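Local coordinates for protein gamma-glutamyltranspeptidase (Streptomyces lincolnensis, PDB 6J3A) that is an LmbA-like homologue of the gamma-glutamyltranspeptidases, in the Ntn-hydrolase clan, and probably a transferase whose own substrate is not settled, at residues G56-V61 with A107-F112. Residues are numbered along the deposited sequence; the frame is centred on the assembly and turned at random.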
ATOM      1  N   GLY A  56      16.402   2.658  17.151  1.00 24.21           N
ATOM      2  CA  GLY A  56      17.716   2.107  16.890  1.00 23.54           C
ATOM      3  C   GLY A  56      17.931   0.877  17.749  1.00 22.99           C
ATOM      4  O   GLY A  56      17.129   0.615  18.637  1.00 22.10           O
ATOM      5  N   PRO A  57      19.004   0.113  17.486  1.00 23.25           N
ATOM      6  CA  PRO A  57      19.224  -1.171  18.158  1.00 24.45           C
ATOM      7  C   PRO A  57      19.424  -1.134  19.688  1.00 25.59           C
ATOM      8  O   PRO A  57      19.080  -2.102  20.360  1.00 25.25           O
ATOM      9  CB  PRO A  57      20.477  -1.730  17.458  1.00 24.60           C
ATOM     10  CG  PRO A  57      20.542  -1.020  16.157  1.00 24.40           C
ATOM     11  CD  PRO A  57      20.019   0.355  16.446  1.00 24.04           C
ATOM     12  N   ALA A  58      19.953  -0.031  20.221  1.00 27.79           N
ATOM     13  CA  ALA A  58      20.157   0.129  21.670  1.00 28.82           C
ATOM     14  C   ALA A  58      18.976   0.812  22.378  1.00 30.78           C
ATOM     15  O   ALA A  58      19.101   1.267  23.517  1.00 31.25           O
ATOM     16  CB  ALA A  58      21.444   0.887  21.937  1.00 29.04           C
ATOM     17  N   GLY A  59      17.830   0.870  21.704  1.00 32.01           N
ATOM     18  CA  GLY A  59      16.588   1.349  22.295  1.00 31.90           C
ATOM     19  C   GLY A  59      15.815   0.232  22.985  1.00 32.00           C
ATOM     20  O   GLY A  59      16.407  -0.670  23.591  1.00 30.32           O
ATOM     21  N   GLU A  60      14.489   0.294  22.864  1.00 32.27           N
ATOM     22  CA  GLU A  60      13.559  -0.543  23.632  1.00 32.61           C
ATOM     23  C   GLU A  60      12.442  -1.044  22.769  1.00 32.06           C
ATOM     24  O   GLU A  60      12.213  -0.515  21.694  1.00 32.08           O
ATOM     25  CB  GLU A  60      12.890   0.275  24.734  1.00 33.33           C
ATOM     26  CG  GLU A  60      13.866   0.935  25.673  1.00 34.95           C
ATOM     27  CD  GLU A  60      14.148   2.393  25.415  1.00 34.58           C
ATOM     28  OE1 GLU A  60      15.068   2.863  26.093  1.00 35.75           O
ATOM     29  OE2 GLU A  60      13.495   3.061  24.582  1.00 34.26           O
ATOM     30  N   VAL A  61      11.717  -2.036  23.280  1.00 31.58           N
ATOM     31  CA  VAL A  61      10.488  -2.503  22.652  1.00 31.50           C
ATOM     32  C   VAL A  61       9.652  -3.343  23.632  1.00 31.55           C
ATOM     33  O   VAL A  61      10.170  -4.278  24.233  1.00 32.49           O
ATOM     34  CB  VAL A  61      10.769  -3.303  21.349  1.00 30.71           C
ATOM     35  CG1 VAL A  61      11.556  -4.579  21.611  1.00 30.04           C
ATOM     36  CG2 VAL A  61       9.471  -3.627  20.633  1.00 31.83           C
ATOM     37  N   ALA A 107      18.724   4.122  29.513  1.00 28.09           N
ATOM     38  CA  ALA A 107      18.426   2.907  30.271  1.00 28.41           C
ATOM     39  C   ALA A 107      19.264   1.790  29.667  1.00 28.18           C
ATOM     40  O   ALA A 107      19.828   1.967  28.589  1.00 28.62           O
ATOM     41  CB  ALA A 107      16.949   2.576  30.187  1.00 28.24           C
ATOM     42  N   VAL A 108      19.349   0.646  30.343  1.00 28.14           N
ATOM     43  CA  VAL A 108      20.045  -0.523  29.779  1.00 28.75           C
ATOM     44  C   VAL A 108      19.334  -0.856  28.459  1.00 29.41           C
ATOM     45  O   VAL A 108      18.117  -0.945  28.443  1.00 30.63           O
ATOM     46  CB  VAL A 108      19.996  -1.762  30.715  1.00 28.56           C
ATOM     47  CG1 VAL A 108      20.599  -2.991  30.040  1.00 28.34           C
ATOM     48  CG2 VAL A 108      20.724  -1.504  32.025  1.00 28.50           C
ATOM     49  N   PRO A 109      20.075  -1.000  27.344  1.00 29.59           N
ATOM     50  CA  PRO A 109      19.377  -1.330  26.088  1.00 29.95           C
ATOM     51  C   PRO A 109      18.625  -2.654  26.154  1.00 29.99           C
ATOM     52  O   PRO A 109      19.216  -3.672  26.507  1.00 32.68           O
ATOM     53  CB  PRO A 109      20.503  -1.393  25.063  1.00 29.97           C
ATOM     54  CG  PRO A 109      21.544  -0.474  25.607  1.00 30.34           C
ATOM     55  CD  PRO A 109      21.462  -0.573  27.104  1.00 29.72           C
ATOM     56  N   GLY A 110      17.334  -2.625  25.839  1.00 29.08           N
ATOM     57  CA  GLY A 110      16.460  -3.790  26.012  1.00 29.00           C
ATOM     58  C   GLY A 110      15.914  -4.448  24.757  1.00 28.82           C
ATOM     59  O   GLY A 110      15.524  -5.623  24.779  1.00 29.59           O
ATOM     60  N   ALA A 111      15.885  -3.702  23.659  1.00 27.86           N
ATOM     61  CA  ALA A 111      15.305  -4.183  22.414  1.00 26.76           C
ATOM     62  C   ALA A 111      16.017  -5.403  21.841  1.00 26.14           C
ATOM     63  O   ALA A 111      15.371  -6.361  21.439  1.00 25.83           O
ATOM     64  CB  ALA A 111      15.284  -3.063  21.388  1.00 26.55           C
ATOM     65  N   PHE A 112      17.340  -5.369  21.798  1.00 26.46           N
ATOM     66  CA  PHE A 112      18.069  -6.450  21.163  1.00 27.07           C
ATOM     67  C   PHE A 112      17.762  -7.805  21.788  1.00 27.58           C
ATOM     68  O   PHE A 112      17.392  -8.744  21.085  1.00 26.77           O
ATOM     69  CB  PHE A 112      19.571  -6.230  21.182  1.00 26.64           C
ATOM     70  CG  PHE A 112      20.320  -7.313  20.462  1.00 25.65           C
ATOM     71  CD1 PHE A 112      20.442  -7.286  19.087  1.00 25.57           C
ATOM     72  CD2 PHE A 112      20.852  -8.390  21.157  1.00 25.68           C
ATOM     73  CE1 PHE A 112      21.109  -8.303  18.417  1.00 25.22           C
ATOM     74  CE2 PHE A 112      21.524  -9.406  20.498  1.00 25.30           C
ATOM     75  CZ  PHE A 112      21.647  -9.365  19.122  1.00 25.11           C
TER
HETATM   76  O   HOH W   1      18.726  -2.839  22.765  1.00 29.60           O
HETATM   77  O   HOH W   2      19.318   2.446  25.912  1.00 42.39           O
HETATM   78  O   HOH W   3      17.152   3.984  27.000  1.00 19.52           O
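Gly59 O accepts from two successive backbone amides, Gly110 N just before helix 111-122 and Ala111 N at its first residue. Residues 56-59 form a type I beta turn, closed by a bond from Gly59 N to Gly56 O. The chain then extends through Glu60 toward strand 61-66. Ala111 N donates to Gly59 O at 3.1 Å, tilted 31° from the carbonyl plane. Gly110 N donates with a C=O...N angle of 162°, nearly in line with the carbonyl. Water 1 donates to Gly59 O over a longer 3.3 Å. Water 1 also donates to Pro57 O and accepts from Phe112 N at 3.0 Å. Water 2 donates to both Ala58 O and Ala107 O, joining two carbonyl acceptors.

Ala111 CB points at the loop, 3.4 Å from Gly59 O and 3.7 Å from Glu60 C. Val61 CG1 sits between its own backbone N and carbonyl carbon (chi1 63°), and lies 3.9 Å from Ala111 CA. Pro109 CG is 3.9 Å from Ala58 CB. Pro109 CB rests 3.4 Å from Ala58 O. Glu60 CB points away from 107-112, but water 3 links its OE1 to Ala107 N. Its OE2 forms a salt bridge with Arg459. The Phe112 ring leads away from 56-61 and stacks with Trp216.

The contact joins the loop after helix 36-50 to the N-terminal end of helix 111-122. It is wholly buried. Peptide groups, three waters and the Glu60 carboxylate carry its polar part. Amides at and just before the helix start find acceptors in the loop and water 1, and the helix dipole would probably favour the carbonyl oxygen there.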